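Local coordinates for protein rhodopsin (PDB 2Z73) that detects light through a bound retinal chromophore and relays the signal to a G protein that activates phospholipase C in squid vision, at residues D31-G42 / M92-K100; C49-T60 / I73-S84. All coordinates share one frame; numbering follows the deposited sequence.

Interaction 1: D31-G42 / M92-K100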
loop_
_atom_site.group_PDB
_atom_site.type_symbol
_atom_site.label_atom_id
_atom_site.label_comp_id
_atom_site.label_asym_id
_atom_site.label_seq_id
_atom_site.Cartn_x
_atom_site.Cartn_y
_atom_site.Cartn_z
ATOM N N ASP A 31 -30.397 -4.717 7.695
ATOM C CA ASP A 31 -29.558 -4.758 8.889
ATOM C C ASP A 31 -28.345 -5.663 8.684
ATOM O O ASP A 31 -27.210 -5.284 8.980
ATOM C CB ASP A 31 -30.353 -5.281 10.081
ATOM C CG ASP A 31 -31.471 -4.351 10.495
ATOM O OD1 ASP A 31 -31.657 -3.303 9.847
ATOM O OD2 ASP A 31 -32.171 -4.675 11.477
ATOM N N ALA A 32 -28.595 -6.867 8.183
ATOM C CA ALA A 32 -27.540 -7.834 7.962
ATOM C C ALA A 32 -26.396 -7.257 7.153
ATOM O O ALA A 32 -25.246 -7.667 7.320
ATOM C CB ALA A 32 -28.102 -9.059 7.266
ATOM N N VAL A 33 -26.702 -6.306 6.277
ATOM C CA VAL A 33 -25.664 -5.711 5.445
ATOM C C VAL A 33 -24.787 -4.761 6.249
ATOM O O VAL A 33 -23.571 -4.692 6.043
ATOM C CB VAL A 33 -26.263 -4.932 4.261
ATOM C CG1 VAL A 33 -25.145 -4.297 3.442
ATOM C CG2 VAL A 33 -27.095 -5.862 3.395
ATOM N N TYR A 34 -25.408 -4.016 7.151
ATOM C CA TYR A 34 -24.676 -3.083 7.985
ATOM C C TYR A 34 -23.774 -3.869 8.913
ATOM O O TYR A 34 -22.603 -3.531 9.085
ATOM C CB TYR A 34 -25.630 -2.244 8.830
ATOM C CG TYR A 34 -26.295 -1.109 8.102
ATOM C CD1 TYR A 34 -27.655 -1.160 7.784
ATOM C CD2 TYR A 34 -25.579 0.053 7.788
ATOM C CE1 TYR A 34 -28.292 -0.072 7.178
ATOM C CE2 TYR A 34 -26.200 1.141 7.186
ATOM C CZ TYR A 34 -27.558 1.079 6.887
ATOM O OH TYR A 34 -28.179 2.169 6.329
ATOM N N TYR A 35 -24.340 -4.919 9.505
ATOM C CA TYR A 35 -23.627 -5.788 10.437
ATOM C C TYR A 35 -22.442 -6.495 9.784
ATOM O O TYR A 35 -21.365 -6.603 10.374
ATOM C CB TYR A 35 -24.606 -6.804 11.026
ATOM C CG TYR A 35 -25.732 -6.131 11.779
ATOM C CD1 TYR A 35 -26.949 -6.779 12.002
ATOM C CD2 TYR A 35 -25.586 -4.824 12.246
ATOM C CE1 TYR A 35 -27.993 -6.131 12.668
ATOM C CE2 TYR A 35 -26.615 -4.174 12.910
ATOM C CZ TYR A 35 -27.816 -4.826 13.117
ATOM O OH TYR A 35 -28.833 -4.151 13.757
ATOM N N SER A 36 -22.638 -6.970 8.565
ATOM C CA SER A 36 -21.574 -7.639 7.868
ATOM C C SER A 36 -20.490 -6.621 7.553
ATOM O O SER A 36 -19.297 -6.905 7.683
ATOM C CB SER A 36 -22.102 -8.268 6.581
ATOM O OG SER A 36 -23.095 -9.223 6.895
ATOM N N LEU A 37 -20.907 -5.429 7.149
ATOM C CA LEU A 37 -19.947 -4.383 6.817
ATOM C C LEU A 37 -19.057 -4.054 8.019
ATOM O O LEU A 37 -17.838 -3.972 7.892
ATOM C CB LEU A 37 -20.680 -3.121 6.334
ATOM C CG LEU A 37 -21.204 -3.167 4.891
ATOM C CD1 LEU A 37 -21.903 -1.860 4.541
ATOM C CD2 LEU A 37 -20.036 -3.403 3.940
ATOM N N GLY A 38 -19.680 -3.883 9.183
ATOM C CA GLY A 38 -18.937 -3.576 10.390
ATOM C C GLY A 38 -18.001 -4.708 10.771
ATOM O O GLY A 38 -16.841 -4.481 11.104
ATOM N N ILE A 39 -18.504 -5.935 10.726
ATOM C CA ILE A 39 -17.684 -7.085 11.060
ATOM C C ILE A 39 -16.529 -7.150 10.083
ATOM O O ILE A 39 -15.389 -7.391 10.460
ATOM C CB ILE A 39 -18.496 -8.384 10.974
ATOM C CG1 ILE A 39 -19.522 -8.411 12.112
ATOM C CG2 ILE A 39 -17.561 -9.594 10.994
ATOM C CD1 ILE A 39 -20.515 -9.549 12.035
ATOM N N PHE A 40 -16.834 -6.921 8.817
ATOM C CA PHE A 40 -15.818 -6.976 7.781
ATOM C C PHE A 40 -14.653 -6.026 8.046
ATOM O O PHE A 40 -13.504 -6.463 8.214
ATOM C CB PHE A 40 -16.423 -6.645 6.416
ATOM C CG PHE A 40 -15.437 -6.726 5.300
ATOM C CD1 PHE A 40 -15.125 -7.951 4.734
ATOM C CD2 PHE A 40 -14.776 -5.587 4.859
ATOM C CE1 PHE A 40 -14.163 -8.042 3.743
ATOM C CE2 PHE A 40 -13.812 -5.663 3.869
ATOM C CZ PHE A 40 -13.503 -6.894 3.309
ATOM N N ILE A 41 -14.954 -4.727 8.074
ATOM C CA ILE A 41 -13.924 -3.720 8.288
ATOM C C ILE A 41 -13.219 -3.878 9.640
ATOM O O ILE A 41 -12.048 -3.528 9.774
ATOM C CB ILE A 41 -14.508 -2.297 8.143
ATOM C CG1 ILE A 41 -13.387 -1.315 7.809
ATOM C CG2 ILE A 41 -15.222 -1.886 9.408
ATOM C CD1 ILE A 41 -12.582 -1.698 6.544
ATOM N N GLY A 42 -13.940 -4.416 10.625
ATOM C CA GLY A 42 -13.367 -4.644 11.937
ATOM C C GLY A 42 -12.268 -5.686 11.844
ATOM O O GLY A 42 -11.230 -5.587 12.508
ATOM N N MET A 92 -15.769 3.191 11.854
ATOM C CA MET A 92 -16.713 2.613 10.905
ATOM C C MET A 92 -17.508 1.478 11.524
ATOM O O MET A 92 -18.738 1.488 11.508
ATOM C CB MET A 92 -16.008 2.116 9.641
ATOM C CG MET A 92 -16.994 1.761 8.524
ATOM S SD MET A 92 -16.283 1.144 6.971
ATOM C CE MET A 92 -17.752 0.790 6.091
ATOM N N THR A 93 -16.803 0.501 12.073
ATOM C CA THR A 93 -17.448 -0.642 12.688
ATOM C C THR A 93 -18.578 -0.236 13.625
ATOM O O THR A 93 -19.678 -0.777 13.532
ATOM C CB THR A 93 -16.423 -1.492 13.448
ATOM O OG1 THR A 93 -15.384 -1.873 12.542
ATOM C CG2 THR A 93 -17.075 -2.750 14.040
ATOM N N ILE A 94 -18.316 0.711 14.524
ATOM C CA ILE A 94 -19.344 1.152 15.461
ATOM C C ILE A 94 -20.476 1.839 14.703
ATOM O O ILE A 94 -21.644 1.654 15.026
ATOM C CB ILE A 94 -18.759 2.105 16.535
ATOM C CG1 ILE A 94 -17.867 1.312 17.489
ATOM C CG2 ILE A 94 -19.867 2.783 17.328
ATOM C CD1 ILE A 94 -18.581 0.206 18.216
ATOM N N SER A 95 -20.121 2.619 13.685
ATOM C CA SER A 95 -21.111 3.315 12.884
ATOM C C SER A 95 -22.053 2.330 12.221
ATOM O O SER A 95 -23.267 2.541 12.194
ATOM C CB SER A 95 -20.437 4.172 11.818
ATOM O OG SER A 95 -20.012 5.394 12.377
ATOM N N CYS A 96 -21.495 1.251 11.690
ATOM C CA CYS A 96 -22.322 0.246 11.041
ATOM C C CYS A 96 -23.320 -0.368 12.010
ATOM O O CYS A 96 -24.526 -0.308 11.777
ATOM C CB CYS A 96 -21.448 -0.847 10.421
ATOM S SG CYS A 96 -20.568 -0.321 8.931
ATOM N N PHE A 97 -22.834 -0.939 13.109
ATOM C CA PHE A 97 -23.725 -1.565 14.088
ATOM C C PHE A 97 -24.859 -0.695 14.589
ATOM O O PHE A 97 -25.781 -1.200 15.212
ATOM C CB PHE A 97 -22.937 -2.087 15.286
ATOM C CG PHE A 97 -21.930 -3.135 14.932
ATOM C CD1 PHE A 97 -22.189 -4.052 13.917
ATOM C CD2 PHE A 97 -20.726 -3.208 15.615
ATOM C CE1 PHE A 97 -21.255 -5.029 13.584
ATOM C CE2 PHE A 97 -19.787 -4.178 15.291
ATOM C CZ PHE A 97 -20.047 -5.090 14.275
ATOM N N LEU A 98 -24.791 0.606 14.327
ATOM C CA LEU A 98 -25.842 1.535 14.756
ATOM C C LEU A 98 -26.550 2.057 13.525
ATOM O O LEU A 98 -27.503 2.842 13.614
ATOM C CB LEU A 98 -25.244 2.719 15.521
ATOM C CG LEU A 98 -24.575 2.419 16.858
ATOM C CD1 LEU A 98 -23.871 3.674 17.349
ATOM C CD2 LEU A 98 -25.626 1.933 17.864
ATOM N N LYS A 99 -26.061 1.631 12.369
ATOM C CA LYS A 99 -26.624 2.053 11.097
ATOM C C LYS A 99 -26.565 3.568 10.969
ATOM O O LYS A 99 -27.454 4.175 10.383
ATOM C CB LYS A 99 -28.060 1.544 10.987
ATOM C CG LYS A 99 -28.120 0.015 10.991
ATOM C CD LYS A 99 -29.302 -0.542 11.759
ATOM C CE LYS A 99 -30.607 -0.296 11.046
ATOM N NZ LYS A 99 -31.730 -0.931 11.786
ATOM N N LYS A 100 -25.506 4.174 11.514
ATOM C CA LYS A 100 -25.332 5.621 11.463
ATOM C C LYS A 100 -23.959 6.084 11.953
ATOM O O LYS A 100 -23.391 5.478 12.856
ATOM C CB LYS A 100 -26.417 6.299 12.301
ATOM C CG LYS A 100 -26.337 7.811 12.308
ATOM C CD LYS A 100 -27.626 8.436 12.833
ATOM C CE LYS A 100 -28.828 8.006 11.997
ATOM N NZ LYS A 100 -28.615 8.262 10.547
HETATM O O HOH W 1 -26.818 5.013 7.375
#
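Lys99 meets Asp31 in the one salt bridge across this contact, its NZ lying 3.1 Å from Asp31 OD1 and approaching from above the carboxylate plane. The same side chain makes a CH-pi contact: CG stands over one face of the Tyr34 ring, 3.7 Å from the centroid and 22° off the normal. Bends at chi2 (142°) and chi3 (71°) then carry the ammonium end on to Asp31. A positive phi places Lys99 in the Schellman motif that ends helix 91-97. A water donates to Lys99 O and makes a weak bond with Tyr34 OH, which is also hydrogen-bonded to Gln28 NE2.

Deeper in, the contact is close helix packing. Gly38 CA lies 4.0 Å from Thr93 CA; with no side chain at Gly38, Cys96 CB and the Phe97 ring lie directly against its backbone, and Phe97 CZ comes within 4.1 Å of Gly38 C. Cys96 SG rests 3.8 Å from Leu37 CB. Phe97 reaches back so that CD1 is 3.9 Å from Tyr35 CD2, and Ile39 CG1 lies at its ring edge, in plane. Ile41 CG1 packs 3.9 Å from Met92 SD.

Hydrogen bonding between the helices is slight: Thr93 OG1 is 3.3 Å from Gly38 O, a weak bond, with Gly88 O a competing acceptor. The chemistry thus divides by depth, with charge and water joining the extracellular ends of transmembrane helices 1 and 2, and close apolar packing against Gly38 holding them within the membrane.

Interaction 2: C49-T60 / I73-S84. With TWT (docosane), chain G; PLM (palmitic acid), chain E; BOG (octyl beta-D-glucopyranoside), chain C.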
loop_
_atom_site.group_PDB
_atom_site.type_symbol
_atom_site.label_atom_id
_atom_site.label_comp_id
_atom_site.label_asym_id
_atom_site.label_seq_id
_atom_site.Cartn_x
_atom_site.Cartn_y
_atom_site.Cartn_z
ATOM N N CYS A 49 -3.752 -4.073 11.587
ATOM C CA CYS A 49 -2.907 -3.598 12.687
ATOM C C CYS A 49 -2.014 -4.735 13.170
ATOM O O CYS A 49 -0.840 -4.532 13.463
ATOM C CB CYS A 49 -3.765 -3.078 13.849
ATOM S SG CYS A 49 -4.803 -1.656 13.446
ATOM N N GLY A 50 -2.575 -5.935 13.243
ATOM C CA GLY A 50 -1.789 -7.066 13.683
ATOM C C GLY A 50 -0.614 -7.305 12.756
ATOM O O GLY A 50 0.554 -7.243 13.171
ATOM N N GLY A 51 -0.919 -7.561 11.486
ATOM C CA GLY A 51 0.129 -7.814 10.517
ATOM C C GLY A 51 1.119 -6.684 10.306
ATOM O O GLY A 51 2.320 -6.912 10.211
ATOM N N ASN A 52 0.638 -5.456 10.228
ATOM C CA ASN A 52 1.552 -4.351 10.006
ATOM C C ASN A 52 2.407 -4.076 11.224
ATOM O O ASN A 52 3.544 -3.613 11.098
ATOM C CB ASN A 52 0.787 -3.095 9.576
ATOM C CG ASN A 52 0.316 -3.169 8.122
ATOM O OD1 ASN A 52 1.117 -3.327 7.194
ATOM N ND2 ASN A 52 -0.986 -3.053 7.926
ATOM N N GLY A 53 1.867 -4.361 12.407
ATOM C CA GLY A 53 2.638 -4.146 13.620
ATOM C C GLY A 53 3.831 -5.093 13.609
ATOM O O GLY A 53 4.955 -4.708 13.911
ATOM N N ILE A 54 3.569 -6.341 13.241
ATOM C CA ILE A 54 4.611 -7.343 13.189
ATOM C C ILE A 54 5.748 -6.955 12.254
ATOM O O ILE A 54 6.915 -7.114 12.598
ATOM C CB ILE A 54 4.056 -8.694 12.739
ATOM C CG1 ILE A 54 2.976 -9.154 13.716
ATOM C CG2 ILE A 54 5.178 -9.706 12.650
ATOM C CD1 ILE A 54 2.442 -10.536 13.430
ATOM N N VAL A 55 5.418 -6.456 11.067
ATOM C CA VAL A 55 6.464 -6.073 10.139
ATOM C C VAL A 55 7.258 -4.925 10.740
ATOM O O VAL A 55 8.490 -4.967 10.765
ATOM C CB VAL A 55 5.898 -5.707 8.711
ATOM C CG1 VAL A 55 4.526 -5.100 8.827
ATOM C CG2 VAL A 55 6.847 -4.755 7.987
ATOM N N ILE A 56 6.571 -3.921 11.264
ATOM C CA ILE A 56 7.275 -2.807 11.885
ATOM C C ILE A 56 8.153 -3.283 13.049
ATOM O O ILE A 56 9.306 -2.867 13.176
ATOM C CB ILE A 56 6.311 -1.747 12.432
ATOM C CG1 ILE A 56 5.512 -1.115 11.287
ATOM C CG2 ILE A 56 7.103 -0.688 13.204
ATOM C CD1 ILE A 56 4.539 -0.044 11.751
ATOM N N TYR A 57 7.602 -4.150 13.896
ATOM C CA TYR A 57 8.340 -4.672 15.043
ATOM C C TYR A 57 9.555 -5.447 14.568
ATOM O O TYR A 57 10.684 -5.091 14.895
ATOM C CB TYR A 57 7.436 -5.575 15.897
ATOM C CG TYR A 57 8.122 -6.222 17.090
ATOM C CD1 TYR A 57 8.379 -7.592 17.109
ATOM C CD2 TYR A 57 8.514 -5.464 18.194
ATOM C CE1 TYR A 57 9.004 -8.188 18.188
ATOM C CE2 TYR A 57 9.145 -6.052 19.276
ATOM C CZ TYR A 57 9.386 -7.414 19.267
ATOM O OH TYR A 57 10.014 -8.014 20.339
ATOM N N LEU A 58 9.319 -6.496 13.782
ATOM C CA LEU A 58 10.400 -7.327 13.258
ATOM C C LEU A 58 11.444 -6.570 12.424
ATOM O O LEU A 58 12.645 -6.759 12.618
ATOM C CB LEU A 58 9.818 -8.482 12.435
ATOM C CG LEU A 58 9.784 -9.864 13.099
ATOM C CD1 LEU A 58 9.545 -9.742 14.593
ATOM C CD2 LEU A 58 8.706 -10.716 12.449
ATOM N N PHE A 59 11.003 -5.708 11.510
ATOM C CA PHE A 59 11.963 -4.982 10.685
ATOM C C PHE A 59 12.827 -3.969 11.437
ATOM O O PHE A 59 14.002 -3.811 11.119
ATOM C CB PHE A 59 11.268 -4.309 9.489
ATOM C CG PHE A 59 11.201 -5.181 8.253
ATOM C CD1 PHE A 59 10.256 -6.198 8.141
ATOM C CD2 PHE A 59 12.101 -4.992 7.208
ATOM C CE1 PHE A 59 10.210 -7.014 7.001
ATOM C CE2 PHE A 59 12.064 -5.800 6.070
ATOM C CZ PHE A 59 11.118 -6.812 5.965
ATOM N N THR A 60 12.268 -3.285 12.431
ATOM C CA THR A 60 13.075 -2.328 13.183
ATOM C C THR A 60 13.983 -3.009 14.210
ATOM O O THR A 60 14.965 -2.418 14.648
ATOM C CB THR A 60 12.216 -1.300 13.960
ATOM O OG1 THR A 60 11.177 -1.979 14.665
ATOM C CG2 THR A 60 11.618 -0.273 13.028
ATOM N N ILE A 73 9.857 -0.227 3.621
ATOM C CA ILE A 73 8.948 -1.289 4.050
ATOM C C ILE A 73 8.278 -0.904 5.365
ATOM O O ILE A 73 7.073 -1.087 5.547
ATOM C CB ILE A 73 9.689 -2.642 4.253
ATOM C CG1 ILE A 73 9.959 -3.307 2.901
ATOM C CG2 ILE A 73 8.852 -3.584 5.117
ATOM C CD1 ILE A 73 10.727 -4.625 3.004
ATOM N N ILE A 74 9.071 -0.365 6.281
ATOM C CA ILE A 74 8.544 0.043 7.562
ATOM C C ILE A 74 7.542 1.169 7.351
ATOM O O ILE A 74 6.426 1.131 7.874
ATOM C CB ILE A 74 9.694 0.481 8.514
ATOM C CG1 ILE A 74 10.515 -0.756 8.912
ATOM C CG2 ILE A 74 9.138 1.159 9.770
ATOM C CD1 ILE A 74 11.786 -0.456 9.664
ATOM N N ASN A 75 7.942 2.166 6.568
ATOM C CA ASN A 75 7.084 3.308 6.281
ATOM C C ASN A 75 5.744 2.833 5.708
ATOM O O ASN A 75 4.683 3.355 6.069
ATOM C CB ASN A 75 7.774 4.258 5.295
ATOM C CG ASN A 75 6.949 5.500 5.020
ATOM O OD1 ASN A 75 6.772 6.348 5.895
ATOM N ND2 ASN A 75 6.430 5.610 3.806
ATOM N N LEU A 76 5.810 1.844 4.816
ATOM C CA LEU A 76 4.618 1.276 4.190
ATOM C C LEU A 76 3.733 0.625 5.263
ATOM O O LEU A 76 2.512 0.793 5.268
ATOM C CB LEU A 76 5.026 0.212 3.172
ATOM C CG LEU A 76 4.231 0.045 1.881
ATOM C CD1 LEU A 76 4.556 -1.314 1.281
ATOM C CD2 LEU A 76 2.733 0.154 2.137
ATOM N N ALA A 77 4.357 -0.123 6.168
ATOM C CA ALA A 77 3.624 -0.796 7.228
ATOM C C ALA A 77 2.977 0.200 8.186
ATOM O O ALA A 77 1.881 -0.050 8.685
ATOM C CB ALA A 77 4.542 -1.731 7.987
ATOM N N PHE A 78 3.650 1.316 8.455
ATOM C CA PHE A 78 3.090 2.323 9.359
ATOM C C PHE A 78 1.854 2.889 8.666
ATOM O O PHE A 78 0.809 3.103 9.287
ATOM C CB PHE A 78 4.088 3.461 9.604
ATOM C CG PHE A 78 3.570 4.532 10.524
ATOM C CD1 PHE A 78 3.940 4.561 11.859
ATOM C CD2 PHE A 78 2.667 5.485 10.064
ATOM C CE1 PHE A 78 3.419 5.515 12.724
ATOM C CE2 PHE A 78 2.139 6.447 10.928
ATOM C CZ PHE A 78 2.514 6.460 12.255
ATOM N N SER A 79 2.004 3.124 7.370
ATOM C CA SER A 79 0.944 3.640 6.544
ATOM C C SER A 79 -0.261 2.715 6.603
ATOM O O SER A 79 -1.374 3.134 6.921
ATOM C CB SER A 79 1.433 3.750 5.098
ATOM O OG SER A 79 0.444 4.283 4.242
ATOM N N ASP A 80 -0.039 1.446 6.299
ATOM C CA ASP A 80 -1.115 0.464 6.305
ATOM C C ASP A 80 -1.660 0.230 7.703
ATOM O O ASP A 80 -2.858 -0.050 7.887
ATOM C CB ASP A 80 -0.621 -0.833 5.680
ATOM C CG ASP A 80 -0.267 -0.663 4.222
ATOM O OD1 ASP A 80 0.398 -1.556 3.648
ATOM O OD2 ASP A 80 -0.662 0.368 3.650
ATOM N N PHE A 81 -0.796 0.354 8.701
ATOM C CA PHE A 81 -1.240 0.178 10.069
ATOM C C PHE A 81 -2.306 1.228 10.402
ATOM O O PHE A 81 -3.415 0.888 10.803
ATOM C CB PHE A 81 -0.078 0.346 11.053
ATOM C CG PHE A 81 -0.506 0.241 12.491
ATOM C CD1 PHE A 81 -0.662 -0.998 13.091
ATOM C CD2 PHE A 81 -0.827 1.382 13.221
ATOM C CE1 PHE A 81 -1.134 -1.098 14.387
ATOM C CE2 PHE A 81 -1.300 1.292 14.523
ATOM C CZ PHE A 81 -1.454 0.052 15.108
ATOM N N THR A 82 -1.940 2.498 10.223
ATOM C CA THR A 82 -2.815 3.627 10.511
ATOM C C THR A 82 -4.104 3.588 9.697
ATOM O O THR A 82 -5.160 3.981 10.182
ATOM C CB THR A 82 -2.111 4.990 10.228
ATOM O OG1 THR A 82 -0.759 4.945 10.691
ATOM C CG2 THR A 82 -2.834 6.129 10.944
ATOM N N PHE A 83 -4.015 3.137 8.453
ATOM C CA PHE A 83 -5.207 3.058 7.610
ATOM C C PHE A 83 -6.195 2.091 8.259
ATOM O O PHE A 83 -7.356 2.416 8.498
ATOM C CB PHE A 83 -4.844 2.526 6.226
ATOM C CG PHE A 83 -5.945 2.661 5.222
ATOM C CD1 PHE A 83 -5.953 3.729 4.331
ATOM C CD2 PHE A 83 -6.983 1.736 5.179
ATOM C CE1 PHE A 83 -6.977 3.879 3.409
ATOM C CE2 PHE A 83 -8.016 1.872 4.262
ATOM C CZ PHE A 83 -8.016 2.944 3.372
ATOM N N SER A 84 -5.709 0.890 8.538
ATOM C CA SER A 84 -6.524 -0.146 9.140
ATOM C C SER A 84 -7.100 0.270 10.493
ATOM O O SER A 84 -8.257 -0.046 10.797
ATOM C CB SER A 84 -5.695 -1.427 9.292
ATOM O OG SER A 84 -5.061 -1.765 8.055
HETATM C C1 TWT G . 2.579 -11.283 8.855
HETATM C C2 TWT G . 1.399 -12.191 9.115
HETATM C C3 TWT G . 0.245 -11.332 9.596
HETATM C C4 TWT G . -1.012 -12.156 9.899
HETATM C C5 TWT G . -2.060 -11.142 10.360
HETATM C C6 TWT G . -2.819 -11.599 11.594
HETATM C C7 TWT G . -2.516 -10.584 12.714
HETATM C C8 TWT G . -2.241 -11.342 14.005
HETATM C C9 TWT G . -3.153 -10.891 15.160
HETATM C C10 TWT G . -4.303 -11.885 15.143
HETATM C C11 TWT G . -4.305 -12.966 16.224
HETATM C C12 TWT G . -5.773 -13.340 16.200
HETATM C C13 TWT G . -6.289 -14.422 17.140
HETATM C C14 TWT G . -7.729 -13.941 17.221
HETATM C C15 TWT G . -8.623 -14.413 18.353
HETATM C C16 TWT G . -9.925 -13.744 17.915
HETATM C C17 TWT G . -11.195 -14.422 18.281
HETATM C C18 TWT G . -12.077 -13.225 18.637
HETATM C C19 TWT G . -13.489 -13.582 19.066
HETATM C C20 TWT G . -14.164 -12.240 19.364
HETATM C C21 TWT G . -15.602 -12.437 19.811
HETATM C C22 TWT G . -16.203 -11.062 20.087
HETATM C C1 PLM E . 11.518 1.312 19.184
HETATM O O2 PLM E . 11.420 0.809 20.297
HETATM C C2 PLM E . 10.797 0.652 18.005
HETATM C C3 PLM E . 9.747 1.553 17.340
HETATM C C4 PLM E . 8.377 0.885 17.358
HETATM C C5 PLM E . 7.399 1.606 16.475
HETATM C C6 PLM E . 6.060 0.913 16.533
HETATM C C7 PLM E . 4.957 1.862 16.118
HETATM C C8 PLM E . 3.570 1.200 16.172
HETATM C C9 PLM E . 2.534 1.970 15.350
HETATM C CA PLM E . 1.765 2.974 16.178
HETATM C CB PLM E . 1.266 4.108 15.305
HETATM C CC PLM E . 0.173 4.899 15.996
HETATM C CD PLM E . -0.312 6.032 15.114
HETATM C CE PLM E . -1.821 6.076 15.092
HETATM C CF PLM E . -2.375 7.373 15.654
HETATM C CG PLM E . -3.899 7.391 15.619
HETATM C C1 BOG C . 18.809 -6.121 0.871
HETATM O O1 BOG C . 17.825 -5.695 0.029
HETATM C C2 BOG C . 18.744 -7.610 0.644
HETATM O O2 BOG C . 17.435 -8.199 1.003
HETATM C C3 BOG C . 19.811 -8.073 1.527
HETATM O O3 BOG C . 19.773 -9.438 1.315
HETATM C C4 BOG C . 21.186 -7.405 1.113
HETATM O O4 BOG C . 22.211 -7.843 1.947
HETATM C C5 BOG C . 21.191 -5.952 1.338
HETATM O O5 BOG C . 20.140 -5.522 0.481
HETATM C C6 BOG C . 22.561 -5.275 0.910
HETATM O O6 BOG C . 22.492 -3.776 1.187
HETATM C "C1'" BOG C . 17.243 -4.698 0.821
HETATM C "C2'" BOG C . 16.441 -4.003 -0.161
HETATM C "C3'" BOG C . 15.082 -4.077 0.444
HETATM C "C4'" BOG C . 14.285 -4.248 -0.720
HETATM C "C5'" BOG C . 12.905 -3.983 -0.246
HETATM C "C6'" BOG C . 12.144 -4.780 -1.156
HETATM C "C7'" BOG C . 10.777 -4.579 -0.641
HETATM C "C8'" BOG C . 10.141 -5.786 -1.059
#
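The Phe81 ring is held between protein and lipid: Cys49 SG lies over one face, 4.2 Å from the centroid and 27° off the normal, and the palmitic acid chain passes over the opposite face. This is a sulfur-aromatic contact, reinforced by Cys49 CB at 3.3 Å from Phe81 CE1. Phe81 CG is turned opposite the backbone N, which sets the ring beside helix 49-60, where Asn52 CB meets its edge.

Asn52 is a knob in a hole formed by Ala77, Asp80, Phe81 and Ser84. Its amide lies against the aliphatic part of Asp80, ND2 being 3.2 Å from Asp80 CB, and the amide and carboxylate planes are turned 58° apart. No hydrogen bond joins the two residues; Asn52 ND2 is instead bonded to Ala308 O, and Asp80 OD2 to Ser122 OG.

One turn on from Asn52, Val55 and Ile56 close in on the small Ala77, whose CB lies 3.5 Å from both Val55 CG1 and Ile56 CG1. Ile56 extends further, setting CD1 3.7 Å from Phe78 CA. Toward the cytoplasm, Ile73 crosses Phe59 at about a right angle: CG2 stands over the ring centre, 5° off the normal, as a CH-pi contact, while Ile73 CD1 approaches Phe59 CE2. Thr60 CG2 and Ile74 CD1 meet at 3.4 Å.

The two segments run nearly antiparallel and therefore join through apolar and aromatic packing without a direct hydrogen bond. Asn52 and Asp80, the Asn-Asp pair characteristic of transmembrane helices 1 and 2 in class A receptors, direct their polar ends to other parts of the bundle, linking this interface to the region around Ala308 and to helix 104-138.

From the N terminus, the chain enters helix 31-61, whose first part supplies 31-42 and whose later part supplies 49-60. It then turns at the cytoplasmic side and returns along helix 70-87, where 73-84 completes interaction 2 and closes the shorter loop, with 12 residues between its segments. Continuing into helix 91-97, it reaches 92-100; interaction 1 closes the longer loop, with 49 intervening residues, and interaction 2 is nested inside it. Their centres are 25 Å apart and they do not touch. Together they pair transmembrane helices 1 and 2 at two levels: interaction 1 at the extracellular end, interaction 2 through the cytoplasmic half.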